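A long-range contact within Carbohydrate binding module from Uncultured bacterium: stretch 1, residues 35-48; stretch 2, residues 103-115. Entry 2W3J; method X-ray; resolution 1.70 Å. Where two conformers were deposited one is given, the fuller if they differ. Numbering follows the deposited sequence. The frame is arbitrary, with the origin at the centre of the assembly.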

ATOM      1  N   ASN A  35      -7.082 -12.298   7.543  1.00 21.12           N
ATOM      2  CA  ASN A  35      -5.859 -12.722   8.195  1.00 22.19           C
ATOM      3  C   ASN A  35      -5.328 -13.957   7.465  1.00 22.30           C
ATOM      4  O   ASN A  35      -5.639 -15.110   7.823  1.00 22.31           O
ATOM      5  CB  ASN A  35      -6.112 -13.048   9.670  1.00 22.32           C
ATOM      6  CG  ASN A  35      -6.595 -11.861  10.447  1.00 26.08           C
ATOM      7  OD1 ASN A  35      -6.299 -10.713  10.107  1.00 24.26           O
ATOM      8  ND2 ASN A  35      -7.363 -12.120  11.499  1.00 27.07           N
ATOM      9  N   ALA A  36      -4.548 -13.731   6.413  1.00 21.38           N
ATOM     10  CA  ALA A  36      -4.056 -14.851   5.625  1.00 20.08           C
ATOM     11  C   ALA A  36      -2.730 -14.476   4.955  1.00 20.08           C
ATOM     12  O   ALA A  36      -2.525 -13.341   4.537  1.00 18.48           O
ATOM     13  CB  ALA A  36      -5.068 -15.253   4.558  1.00 20.15           C
ATOM     14  N   VAL A  37      -1.836 -15.456   4.853  1.00 19.66           N
ATOM     15  CA  VAL A  37      -0.642 -15.296   4.046  1.00 19.09           C
ATOM     16  C   VAL A  37      -1.050 -14.989   2.640  1.00 18.41           C
ATOM     17  O   VAL A  37      -2.004 -15.580   2.113  1.00 18.80           O
ATOM     18  CB  VAL A  37       0.196 -16.607   4.053  1.00 19.89           C
ATOM     19  CG1 VAL A  37       1.329 -16.486   3.046  1.00 19.76           C
ATOM     20  CG2 VAL A  37       0.733 -16.822   5.438  1.00 19.90           C
ATOM     21  N   GLY A  38      -0.355 -14.025   2.015  1.00 18.20           N
ATOM     22  CA  GLY A  38      -0.664 -13.681   0.634  1.00 18.20           C
ATOM     23  C   GLY A  38      -1.781 -12.652   0.432  1.00 19.01           C
ATOM     24  O   GLY A  38      -2.086 -12.287  -0.691  1.00 18.49           O
ATOM     25  N   ALA A  39      -2.464 -12.249   1.510  1.00 17.51           N
ATOM     26  CA  ALA A  39      -3.462 -11.182   1.387  1.00 16.46           C
ATOM     27  C   ALA A  39      -2.755  -9.971   0.727  1.00 15.28           C
ATOM     28  O   ALA A  39      -1.655  -9.604   1.123  1.00 14.93           O
ATOM     29  CB  ALA A  39      -4.000 -10.787   2.747  1.00 17.04           C
ATOM     30  N   SER A  40      -3.435  -9.367  -0.247  1.00 15.87           N
ATOM     31  CA  SER A  40      -2.808  -8.346  -1.091  0.50 14.95           C
ATOM     32  C   SER A  40      -3.649  -7.128  -1.397  1.00 15.19           C
ATOM     33  O   SER A  40      -4.876  -7.139  -1.289  1.00 16.58           O
ATOM     34  CB  SER A  40      -2.411  -8.958  -2.438  0.50 14.66           C
ATOM     35  OG  SER A  40      -3.545  -9.369  -3.184  0.50 13.44           O
ATOM     36  N   ILE A  41      -2.956  -6.080  -1.847  1.00 15.09           N
ATOM     37  CA  ILE A  41      -3.590  -4.895  -2.404  1.00 14.23           C
ATOM     38  C   ILE A  41      -2.798  -4.592  -3.676  1.00 14.18           C
ATOM     39  O   ILE A  41      -1.565  -4.775  -3.697  1.00 15.13           O
ATOM     40  CB  ILE A  41      -3.441  -3.718  -1.468  1.00 14.47           C
ATOM     41  CG1 ILE A  41      -4.176  -3.989  -0.167  1.00 13.60           C
ATOM     42  CG2 ILE A  41      -4.027  -2.462  -2.157  1.00 14.55           C
ATOM     43  CD1 ILE A  41      -3.863  -2.901   0.936  1.00 14.78           C
ATOM     44  N   VAL A  42      -3.505  -4.165  -4.723  1.00 14.10           N
ATOM     45  CA  VAL A  42      -2.873  -3.862  -6.017  1.00 14.04           C
ATOM     46  C   VAL A  42      -3.269  -2.469  -6.468  1.00 14.38           C
ATOM     47  O   VAL A  42      -4.452  -2.104  -6.421  1.00 14.73           O
ATOM     48  CB  VAL A  42      -3.342  -4.865  -7.096  1.00 15.02           C
ATOM     49  CG1 VAL A  42      -2.724  -4.525  -8.458  1.00 16.21           C
ATOM     50  CG2 VAL A  42      -2.953  -6.307  -6.673  1.00 17.30           C
ATOM     51  N   TRP A  43      -2.275  -1.716  -6.941  1.00 15.60           N
ATOM     52  CA  TRP A  43      -2.471  -0.377  -7.492  1.00 15.40           C
ATOM     53  C   TRP A  43      -1.879  -0.313  -8.904  1.00 16.54           C
ATOM     54  O   TRP A  43      -1.059  -1.178  -9.284  1.00 15.82           O
ATOM     55  CB  TRP A  43      -1.713   0.641  -6.664  1.00 14.98           C
ATOM     56  CG  TRP A  43      -2.178   0.807  -5.209  1.00 14.80           C
ATOM     57  CD1 TRP A  43      -3.173   1.640  -4.754  1.00 16.13           C
ATOM     58  CD2 TRP A  43      -1.617   0.169  -4.060  1.00 16.48           C
ATOM     59  NE1 TRP A  43      -3.240   1.565  -3.364  1.00 15.27           N
ATOM     60  CE2 TRP A  43      -2.297   0.675  -2.923  1.00 14.27           C
ATOM     61  CE3 TRP A  43      -0.574  -0.750  -3.873  1.00 17.26           C
ATOM     62  CZ2 TRP A  43      -1.985   0.275  -1.628  1.00 16.79           C
ATOM     63  CZ3 TRP A  43      -0.265  -1.153  -2.570  1.00 19.34           C
ATOM     64  CH2 TRP A  43      -0.979  -0.645  -1.466  1.00 17.08           C
ATOM     65  N   SER A  44      -2.291   0.704  -9.667  1.00 16.28           N
ATOM     66  CA  SER A  44      -1.754   0.902 -11.038  1.00 17.98           C
ATOM     67  C   SER A  44      -1.443   2.387 -11.188  1.00 18.26           C
ATOM     68  O   SER A  44      -2.289   3.234 -10.880  1.00 18.64           O
ATOM     69  CB  SER A  44      -2.804   0.501 -12.074  1.00 17.74           C
ATOM     70  OG  SER A  44      -2.330   0.647 -13.434  1.00 21.03           O
ATOM     71  N   LEU A  45      -0.232   2.700 -11.646  1.00 18.56           N
ATOM     72  CA  LEU A  45       0.176   4.088 -11.823  0.50 19.62           C
ATOM     73  C   LEU A  45       0.938   4.278 -13.116  1.00 20.78           C
ATOM     74  O   LEU A  45       1.452   3.320 -13.689  1.00 20.86           O
ATOM     75  CB  LEU A  45       1.053   4.562 -10.656  0.50 19.50           C
ATOM     76  CG  LEU A  45       2.501   4.111 -10.434  0.50 19.84           C
ATOM     77  CD1 LEU A  45       3.486   4.645 -11.481  0.50 18.16           C
ATOM     78  CD2 LEU A  45       2.949   4.541  -9.050  0.50 19.03           C
ATOM     79  N   SER A  46       1.034   5.528 -13.546  1.00 21.42           N
ATOM     80  CA  SER A  46       1.874   5.872 -14.692  0.50 22.22           C
ATOM     81  C   SER A  46       2.987   6.773 -14.224  1.00 22.05           C
ATOM     82  O   SER A  46       2.767   7.653 -13.384  1.00 21.66           O
ATOM     83  CB  SER A  46       1.062   6.608 -15.758  0.50 22.33           C
ATOM     84  OG  SER A  46       0.022   5.793 -16.246  0.50 24.07           O
ATOM     85  N   ALA A  47       4.189   6.559 -14.765  1.00 22.91           N
ATOM     86  CA  ALA A  47       5.345   7.398 -14.501  1.00 23.55           C
ATOM     87  C   ALA A  47       5.820   8.002 -15.841  1.00 25.68           C
ATOM     88  O   ALA A  47       5.855   7.313 -16.852  1.00 25.33           O
ATOM     89  CB  ALA A  47       6.464   6.602 -13.872  1.00 24.18           C
ATOM     90  N   ALA A  48       6.181   9.280 -15.830  1.00 27.34           N
ATOM     91  CA  ALA A  48       6.704   9.926 -17.055  1.00 29.13           C
ATOM     92  C   ALA A  48       8.104   9.411 -17.437  1.00 30.31           C
ATOM     93  O   ALA A  48       8.444   9.320 -18.618  1.00 32.29           O
ATOM     94  CB  ALA A  48       6.702  11.441 -16.901  1.00 28.84           C
ATOM     95  N   ALA A 103       8.906   3.963 -17.423  1.00 26.42           N
ATOM     96  CA  ALA A 103       8.029   4.907 -18.087  1.00 26.11           C
ATOM     97  C   ALA A 103       6.753   4.202 -18.530  1.00 25.68           C
ATOM     98  O   ALA A 103       6.801   3.091 -19.030  1.00 26.19           O
ATOM     99  CB  ALA A 103       8.759   5.567 -19.310  1.00 26.64           C
ATOM    100  N   GLY A 104       5.604   4.839 -18.333  1.00 24.76           N
ATOM    101  CA  GLY A 104       4.328   4.260 -18.750  1.00 24.60           C
ATOM    102  C   GLY A 104       3.679   3.601 -17.534  1.00 24.07           C
ATOM    103  O   GLY A 104       3.922   4.019 -16.412  1.00 23.18           O
ATOM    104  N   THR A 105       2.868   2.581 -17.768  1.00 24.85           N
ATOM    105  CA  THR A 105       2.082   1.952 -16.684  1.00 24.53           C
ATOM    106  C   THR A 105       2.923   1.014 -15.832  1.00 24.31           C
ATOM    107  O   THR A 105       3.743   0.240 -16.352  1.00 24.36           O
ATOM    108  CB  THR A 105       0.891   1.204 -17.279  1.00 24.89           C
ATOM    109  OG1 THR A 105       0.080   2.138 -18.009  1.00 26.93           O
ATOM    110  CG2 THR A 105       0.022   0.507 -16.173  1.00 24.95           C
ATOM    111  N   ASN A 106       2.710   1.070 -14.515  1.00 22.29           N
ATOM    112  CA  ASN A 106       3.437   0.244 -13.568  1.00 20.17           C
ATOM    113  C   ASN A 106       2.414  -0.377 -12.624  1.00 20.34           C
ATOM    114  O   ASN A 106       1.380   0.221 -12.369  1.00 19.19           O
ATOM    115  CB  ASN A 106       4.367   1.080 -12.704  1.00 20.48           C
ATOM    116  CG  ASN A 106       5.557   1.631 -13.480  1.00 22.47           C
ATOM    117  OD1 ASN A 106       6.642   1.058 -13.464  1.00 21.59           O
ATOM    118  ND2 ASN A 106       5.343   2.760 -14.154  1.00 23.10           N
ATOM    119  N   SER A 107       2.704  -1.564 -12.103  1.00 19.57           N
ATOM    120  CA  SER A 107       1.836  -2.136 -11.064  1.00 19.43           C
ATOM    121  C   SER A 107       2.610  -2.145  -9.751  1.00 18.51           C
ATOM    122  O   SER A 107       3.836  -2.321  -9.726  1.00 18.63           O
ATOM    123  CB  SER A 107       1.389  -3.555 -11.441  1.00 20.60           C
ATOM    124  OG  SER A 107       2.525  -4.391 -11.557  1.00 23.45           O
ATOM    125  N   ILE A 108       1.897  -1.948  -8.629  1.00 17.64           N
ATOM    126  CA  ILE A 108       2.492  -2.050  -7.333  1.00 17.59           C
ATOM    127  C   ILE A 108       1.550  -2.965  -6.549  1.00 17.12           C
ATOM    128  O   ILE A 108       0.342  -2.799  -6.626  1.00 16.62           O
ATOM    129  CB  ILE A 108       2.534  -0.694  -6.600  1.00 18.15           C
ATOM    130  CG1 ILE A 108       3.403   0.322  -7.378  1.00 19.35           C
ATOM    131  CG2 ILE A 108       3.058  -0.896  -5.195  1.00 17.05           C
ATOM    132  CD1 ILE A 108       3.545   1.663  -6.612  1.00 22.70           C
ATOM    133  N   LYS A 109       2.122  -3.960  -5.870  1.00 17.44           N
ATOM    134  CA  LYS A 109       1.322  -4.873  -5.066  1.00 17.64           C
ATOM    135  C   LYS A 109       1.968  -4.990  -3.684  1.00 17.62           C
ATOM    136  O   LYS A 109       3.197  -4.967  -3.522  1.00 18.24           O
ATOM    137  CB  LYS A 109       1.185  -6.242  -5.783  1.00 17.32           C
ATOM    138  CG  LYS A 109       0.287  -7.274  -5.093  1.00 20.37           C
ATOM    139  CD  LYS A 109       0.168  -8.560  -5.999  1.00 23.24           C
ATOM    140  CE  LYS A 109      -0.942  -9.554  -5.520  1.00 24.86           C
ATOM    141  NZ  LYS A 109      -1.129 -10.741  -6.480  1.00 26.27           N
ATOM    142  N   LEU A 110       1.129  -5.105  -2.649  1.00 16.00           N
ATOM    143  CA  LEU A 110       1.652  -5.348  -1.344  1.00 15.56           C
ATOM    144  C   LEU A 110       1.062  -6.689  -0.897  1.00 15.23           C
ATOM    145  O   LEU A 110      -0.161  -6.889  -1.000  1.00 14.94           O
ATOM    146  CB  LEU A 110       1.174  -4.242  -0.403  1.00 16.19           C
ATOM    147  CG  LEU A 110       1.699  -4.246   1.035  1.00 18.30           C
ATOM    148  CD1 LEU A 110       3.201  -3.959   1.138  1.00 18.88           C
ATOM    149  CD2 LEU A 110       0.954  -3.147   1.841  1.00 17.47           C
ATOM    150  N   VAL A 111       1.926  -7.584  -0.419  1.00 14.63           N
ATOM    151  CA  VAL A 111       1.541  -8.998  -0.222  1.00 15.06           C
ATOM    152  C   VAL A 111       1.940  -9.469   1.178  1.00 14.40           C
ATOM    153  O   VAL A 111       3.110  -9.425   1.561  1.00 14.64           O
ATOM    154  CB  VAL A 111       2.231  -9.930  -1.268  1.00 14.87           C
ATOM    155  CG1 VAL A 111       1.791 -11.417  -1.048  1.00 15.05           C
ATOM    156  CG2 VAL A 111       1.878  -9.484  -2.705  1.00 14.23           C
ATOM    157  N   ALA A 112       0.959  -9.935   1.953  1.00 15.46           N
ATOM    158  CA  ALA A 112       1.218 -10.327   3.336  1.00 15.99           C
ATOM    159  C   ALA A 112       2.138 -11.558   3.417  1.00 17.44           C
ATOM    160  O   ALA A 112       1.909 -12.546   2.724  1.00 18.44           O
ATOM    161  CB  ALA A 112      -0.115 -10.678   4.037  1.00 15.27           C
ATOM    162  N   GLU A 113       3.104 -11.492   4.315  1.00 18.52           N
ATOM    163  CA  GLU A 113       4.022 -12.608   4.504  0.50 20.41           C
ATOM    164  C   GLU A 113       3.625 -13.529   5.637  1.00 21.94           C
ATOM    165  O   GLU A 113       4.222 -14.611   5.795  1.00 23.06           O
ATOM    166  CB  GLU A 113       5.414 -12.091   4.771  0.50 20.65           C
ATOM    167  CG  GLU A 113       6.001 -11.452   3.553  0.50 22.79           C
ATOM    168  CD  GLU A 113       7.494 -11.420   3.619  0.50 25.90           C
ATOM    169  OE1 GLU A 113       8.069 -12.449   4.016  0.50 26.23           O
ATOM    170  OE2 GLU A 113       8.080 -10.367   3.276  0.50 27.11           O
ATOM    171  N   THR A 114       2.617 -13.127   6.410  1.00 21.11           N
ATOM    172  CA  THR A 114       2.221 -13.920   7.584  1.00 21.67           C
ATOM    173  C   THR A 114       0.732 -14.070   7.677  1.00 21.75           C
ATOM    174  O   THR A 114      -0.026 -13.403   6.964  1.00 20.38           O
ATOM    175  CB  THR A 114       2.687 -13.288   8.901  1.00 22.97           C
ATOM    176  OG1 THR A 114       1.834 -12.183   9.278  1.00 22.98           O
ATOM    177  CG2 THR A 114       4.099 -12.808   8.778  1.00 23.99           C
ATOM    178  N   ALA A 115       0.303 -14.922   8.615  1.00 21.13           N
ATOM    179  CA  ALA A 115      -1.097 -15.199   8.780  1.00 20.88           C
ATOM    180  C   ALA A 115      -1.885 -14.057   9.410  1.00 20.53           C
ATOM    181  O   ALA A 115      -3.102 -14.157   9.530  1.00 21.82           O
ATOM    182  CB  ALA A 115      -1.289 -16.496   9.601  1.00 20.87           C
TER
HETATM  183  O   HOH W   1      -0.826  -1.755 -13.619  1.00 23.15           O
HETATM  184  O   HOH W   2       0.747   4.820 -18.695  1.00 35.85           O

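The two stretches form an antiparallel pair of neighbouring β-strands, joined by a ladder of backbone hydrogen bonds and reinforced by an apolar cluster on one face. The strand axes, 40-47 and 104-112, approach to 4.5 Å, and their N-to-C directions differ by 145°, antiparallel with a pronounced twist.

The register is fixed by the partners, and the pair types alternate along it. At Ile 41/Leu 110, Trp 43/Ile 108, Leu 45/Asn 106 and Ala 47/Gly 104, each residue both donates to and accepts from its partner, and the CA atoms lie 5.2 to 5.4 Å apart. Trp 43 N reaches Ile 108 O at 2.8 Å with an N-H...O angle of 172°, and Ile 108 N returns to Trp 43 O at 3.1 Å and 168°. The shortest bond of the ladder runs from Asn 106 N to Leu 45 O, 2.7 Å. Between these pairs lie the non-hydrogen-bonded ones, such as Val 42/Lys 109, with CA atoms 4.4 to 4.7 Å apart; here CA-H groups face carbonyls across the gap, as where Ser 40 CA lies 3.0 Å from Leu 110 O.

The pairing continues past the start of strand 40-47. Within a type II turn from Ala 36 to Ala 39, closed by Ala 39 N to Ala 36 O at 3.2 Å, Gly 38 N donates to Ala 112 O at 2.8 Å, while Ala 112 N bonds Ala 39 O at 2.8 Å. The positive phi of Gly 38, 86°, suits glycine, since a CB would be jammed against the preceding carbonyl oxygen.

The face bearing Trp 43, Leu 45, Ile 108 and Leu 110 supplies the apolar packing. Trp 43 CE3 lies 3.9 Å from Ile 108 CG2, and its CZ3 lies 4.0 Å from Leu 110 CB, which sits at the ring edge near its plane. Leu 45 CD2 meets Ile 108 CD1 at 3.8 Å.

The opposite face is more polar. The extended, all-t Lys 109 chain runs beside its neighbours, its CG 3.7 Å from Val 42 CG2 and its CE 3.5 Å from Ser 40 CB, so its methylenes make the contact. Further along, Ser 46 OG and Thr 105 OG1 stand 4.1 Å apart, and water 2 bridges them, 2.7 Å from Ser 46 OG and 2.8 Å from Thr 105 OG1. Water 1 donates to Ser 44 OG at 2.8 Å and, weakly, to Asn 106 O at 3.2 Å.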